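Local coordinates for protein phosphodiesterase (Pseudomonas aeruginosa, PDB 4G75) that is a colicin M-like bacteriocin that probably kills related bacteria by magnesium-dependent hydrolysis of a lipid-linked peptidoglycan precursor, at residues A60-A63 against Q64-N67; I179-L182 against T183-M187. All coordinates share one frame; numbering follows the deposited sequence. Where two conformers were deposited one is given.

In the fold
Interactions 1 and 2 are both local contacts in the last turn of a helix. The 60-63/64-67 contact ends helix 55-65, and the 179-182/183-187 contact ends helix 176-184. Their centres are 56 Å apart, on opposite sides of the chain's centre, and their nearest atoms are about 44 Å apart, so they do not touch. Interaction 1 is partly buried among helices. Interaction 2 lies at the surface, beside strands 188-199 and 213-224. Neither contributes to the magnesium site of Val211, Glu213 and Asp241. The two also differ in how the helix ends: a Schellman motif with tryptophan packing in interaction 1, hydroxyl-to-carbonyl bonds in interaction 2.

Interaction 1: A60-A63 against Q64-N67; sequences ALWA and QWAN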
loop_
_atom_site.group_PDB
_atom_site.type_symbol
_atom_site.label_atom_id
_atom_site.label_comp_id
_atom_site.label_asym_id
_atom_site.label_seq_id
_atom_site.Cartn_x
_atom_site.Cartn_y
_atom_site.Cartn_z
ATOM N N ALA A 60 13.595 8.160 8.695
ATOM C CA ALA A 60 14.783 8.991 8.825
ATOM C C ALA A 60 14.390 10.463 8.898
ATOM O O ALA A 60 14.943 11.220 9.694
ATOM C CB ALA A 60 15.742 8.737 7.671
ATOM N N LEU A 61 13.436 10.865 8.067
ATOM C CA LEU A 61 12.953 12.236 8.079
ATOM C C LEU A 61 12.300 12.549 9.419
ATOM O O LEU A 61 12.629 13.547 10.061
ATOM C CB LEU A 61 11.946 12.467 6.946
ATOM C CG LEU A 61 12.552 12.322 5.549
ATOM C CD1 LEU A 61 11.488 12.456 4.475
ATOM C CD2 LEU A 61 13.663 13.347 5.347
ATOM N N TRP A 62 11.382 11.685 9.841
ATOM C CA TRP A 62 10.651 11.909 11.084
ATOM C C TRP A 62 11.575 11.939 12.289
ATOM O O TRP A 62 11.436 12.800 13.161
ATOM C CB TRP A 62 9.560 10.850 11.300
ATOM C CG TRP A 62 8.690 11.177 12.478
ATOM C CD1 TRP A 62 8.845 10.740 13.768
ATOM C CD2 TRP A 62 7.553 12.047 12.484
ATOM N NE1 TRP A 62 7.861 11.273 14.567
ATOM C CE2 TRP A 62 7.054 12.075 13.803
ATOM C CE3 TRP A 62 6.897 12.794 11.498
ATOM C CZ2 TRP A 62 5.934 12.821 14.162
ATOM C CZ3 TRP A 62 5.783 13.536 11.858
ATOM C CH2 TRP A 62 5.315 13.543 13.180
ATOM N N ALA A 63 12.505 10.991 12.346
ATOM C CA ALA A 63 13.427 10.911 13.471
ATOM C C ALA A 63 14.176 12.232 13.620
ATOM O O ALA A 63 14.470 12.669 14.735
ATOM C CB ALA A 63 14.397 9.754 13.300
ATOM N N GLN A 64 14.484 12.875 12.502
ATOM C CA GLN A 64 15.129 14.186 12.538
ATOM C C GLN A 64 14.153 15.236 13.045
ATOM O O GLN A 64 14.427 15.959 14.003
ATOM C CB GLN A 64 15.616 14.588 11.147
ATOM C CG GLN A 64 16.728 13.725 10.587
ATOM C CD GLN A 64 17.003 14.038 9.129
ATOM O OE1 GLN A 64 17.612 15.058 8.804
ATOM N NE2 GLN A 64 16.550 13.164 8.244
ATOM N N TRP A 65 13.005 15.313 12.378
ATOM C CA TRP A 65 11.953 16.261 12.720
ATOM C C TRP A 65 11.640 16.212 14.214
ATOM O O TRP A 65 11.605 17.243 14.890
ATOM C CB TRP A 65 10.697 15.913 11.927
ATOM C CG TRP A 65 9.657 16.974 11.871
ATOM C CD1 TRP A 65 9.632 18.147 12.565
ATOM C CD2 TRP A 65 8.448 16.936 11.102
ATOM N NE1 TRP A 65 8.495 18.857 12.254
ATOM C CE2 TRP A 65 7.749 18.132 11.362
ATOM C CE3 TRP A 65 7.897 16.013 10.207
ATOM C CZ2 TRP A 65 6.526 18.427 10.764
ATOM C CZ3 TRP A 65 6.684 16.304 9.617
ATOM C CH2 TRP A 65 6.010 17.501 9.898
ATOM N N ALA A 66 11.419 15.005 14.726
ATOM C CA ALA A 66 10.966 14.830 16.106
ATOM C C ALA A 66 12.112 14.629 17.095
ATOM O O ALA A 66 11.875 14.365 18.273
ATOM C CB ALA A 66 9.973 13.678 16.202
ATOM N N ASN A 67 13.345 14.748 16.614
ATOM C CA ASN A 67 14.516 14.631 17.480
ATOM C C ASN A 67 14.545 13.328 18.267
ATOM O O ASN A 67 14.685 13.329 19.492
ATOM C CB ASN A 67 14.586 15.815 18.444
ATOM C CG ASN A 67 14.720 17.138 17.726
ATOM O OD1 ASN A 67 13.930 18.058 17.943
ATOM N ND2 ASN A 67 15.718 17.238 16.855
#
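Trp62 and Trp65 meet through the six-membered rings of their indoles. The closest carbons are Trp62 CE3 and Trp65 CE3, 3.6 Å apart. The planes are inclined at 62° and the ring centroids lie 5.1 Å apart, an oblique pair. Both residues have CG anti to the backbone N (chi1 -172° in Trp62 and -164° in Trp65), and this brings together the benzo rings of two residues three apart, neighbours on one side of the helix. Ala66, one turn after Trp62, rests its CB against the five-membered ring of that indole, 3.6 Å from Trp62 NE1. The side-chain hydrogen bond of the contact belongs to Gln64. In the conformer described, one of two deposited, its side chain is extended beyond CG and turns back along the helix. Gln64 NE2 donates to Ala60 O at 2.9 Å, with that oxygen close to the plane of the amide. Gln64 N reaches the same carbonyl from the opposite face, at 3.3 Å, so Ala60 O is gripped twice. The helical bonds continue with Trp65 N to Leu61 O at 2.9 Å and Ala66 N to Trp62 O at 2.7 Å. The helix then ends in a Schellman motif. Asn67 takes a positive phi, and Asn67 N bonds to Gln64 O at 3.1 Å. Further out, other parts of the fold fix the polar groups and cover the rings. Trp62 NE1 is hydrogen-bonded to Glu264 OE1 on helix 255-264, and Gln64 OE1 to the backbone N of Leu78. Helix 81-102 covers the apolar side chains: Phe85 touches Leu61 and the ring of Trp62, while Asn82 and Ile86 touch Trp65.

Interaction 2: I179-L182 against T183-M187; sequences IGVL and TSSPM
Ile179 O receives the backbone N of Thr183 at 3.1 Å, the ordinary i to i+4 bond of the helix. The methyl of Thr183 comes close to the same oxygen, with CG2 3.3 Å from Ile179 O. Gly180 follows, and its carbonyl is the most heavily used acceptor of the contact. Ser184 N bonds to Gly180 O at 2.9 Å. Two hydroxyls add to this: Thr183 OG1 and Ser184 OG each donate to Gly180 O. Neither is aligned with the carbonyl; the serine hydroxyl sits above its plane, 38° out of it, and the threonine hydroxyl is tilted from it by a similar amount. Both hydroxyls are placed between the backbone N and the carbonyl carbon of their own residue (chi1 62° in Thr183 and 74° in Ser184), which folds them back over the preceding turn. Three donors thus converge on one oxygen, besides a weak bond from Thr183 N. Val181 repeats the theme with a single hydroxyl. Ser185 OG makes a short bond of 2.6 Å to Val181 O, and the backbone N of Ser185 adds a weak one. The same hydroxyl oxygen lies 3.4 Å from Val181 CG1, so it also borders the valine methyl. Ser185 is the first residue to leave helical angles. The side-chain bonds thus gather in the last turn of helix 176-184, adding to backbone bonds on the same carbonyls. Leu182 O accepts from Lys224 NZ, as does Ser185 O, and this positive group probably suits the carbonyl end of the helix. The last turn lies against the sheet: Val181 touches Val192 and Ser185 touches Thr190 on strand 188-199, and Leu182 and Ser185 both meet Leu222 on strand 213-224.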
loop_
_atom_site.group_PDB
_atom_site.type_symbol
_atom_site.label_atom_id
_atom_site.label_comp_id
_atom_site.label_asym_id
_atom_site.label_seq_id
_atom_site.Cartn_x
_atom_site.Cartn_y
_atom_site.Cartn_z
ATOM N N ILE A 179 -13.706 -27.536 3.843
ATOM C CA ILE A 179 -13.653 -28.975 4.081
ATOM C C ILE A 179 -14.869 -29.403 4.899
ATOM O O ILE A 179 -15.497 -30.415 4.603
ATOM C CB ILE A 179 -12.346 -29.412 4.779
ATOM C CG1 ILE A 179 -11.135 -29.039 3.928
ATOM C CG2 ILE A 179 -12.362 -30.921 5.071
ATOM C CD1 ILE A 179 -9.809 -29.165 4.657
ATOM N N GLY A 180 -15.209 -28.612 5.913
ATOM C CA GLY A 180 -16.376 -28.889 6.730
ATOM C C GLY A 180 -17.661 -28.877 5.923
ATOM O O GLY A 180 -18.504 -29.765 6.062
ATOM N N VAL A 181 -17.814 -27.862 5.079
ATOM C CA VAL A 181 -18.997 -27.748 4.233
ATOM C C VAL A 181 -19.076 -28.913 3.255
ATOM O O VAL A 181 -20.150 -29.454 2.997
ATOM C CB VAL A 181 -19.008 -26.411 3.451
ATOM C CG1 VAL A 181 -20.027 -26.456 2.326
ATOM C CG2 VAL A 181 -19.300 -25.253 4.387
ATOM N N LEU A 182 -17.926 -29.306 2.723
ATOM C CA LEU A 182 -17.864 -30.390 1.753
ATOM C C LEU A 182 -18.341 -31.708 2.356
ATOM O O LEU A 182 -18.994 -32.512 1.685
ATOM C CB LEU A 182 -16.437 -30.537 1.223
ATOM C CG LEU A 182 -16.211 -31.594 0.146
ATOM C CD1 LEU A 182 -17.188 -31.410 -1.005
ATOM C CD2 LEU A 182 -14.774 -31.526 -0.347
ATOM N N THR A 183 -18.010 -31.929 3.623
ATOM C CA THR A 183 -18.380 -33.165 4.305
ATOM C C THR A 183 -19.794 -33.119 4.874
ATOM O O THR A 183 -20.482 -34.137 4.920
ATOM C CB THR A 183 -17.399 -33.500 5.451
ATOM O OG1 THR A 183 -17.437 -32.460 6.436
ATOM C CG2 THR A 183 -15.981 -33.636 4.922
ATOM N N SER A 184 -20.228 -31.937 5.302
ATOM C CA SER A 184 -21.492 -31.806 6.020
ATOM C C SER A 184 -22.671 -31.467 5.116
ATOM O O SER A 184 -23.819 -31.458 5.563
ATOM C CB SER A 184 -21.376 -30.754 7.123
ATOM O OG SER A 184 -21.355 -29.443 6.579
ATOM N N SER A 185 -22.399 -31.178 3.850
ATOM C CA SER A 185 -23.477 -30.831 2.932
ATOM C C SER A 185 -24.212 -32.065 2.411
ATOM O O SER A 185 -23.629 -33.138 2.283
ATOM C CB SER A 185 -22.948 -29.992 1.773
ATOM O OG SER A 185 -22.536 -28.714 2.227
ATOM N N PRO A 186 -25.507 -31.905 2.107
ATOM C CA PRO A 186 -26.350 -32.980 1.579
ATOM C C PRO A 186 -25.905 -33.386 0.182
ATOM O O PRO A 186 -25.116 -32.677 -0.444
ATOM C CB PRO A 186 -27.739 -32.332 1.498
ATOM C CG PRO A 186 -27.657 -31.087 2.310
ATOM C CD PRO A 186 -26.241 -30.638 2.229
HETATM N N MSE A 187 -26.405 -34.519 -0.292
HETATM C CA MSE A 187 -26.217 -34.929 -1.676
HETATM C C MSE A 187 -26.917 -33.903 -2.555
HETATM O O MSE A 187 -27.837 -33.224 -2.100
HETATM C CB MSE A 187 -26.829 -36.314 -1.884
HETATM C CG MSE A 187 -26.168 -37.170 -2.950
HETATM SE SE MSE A 187 -24.330 -37.679 -2.522
HETATM C CE MSE A 187 -24.431 -37.605 -0.575
#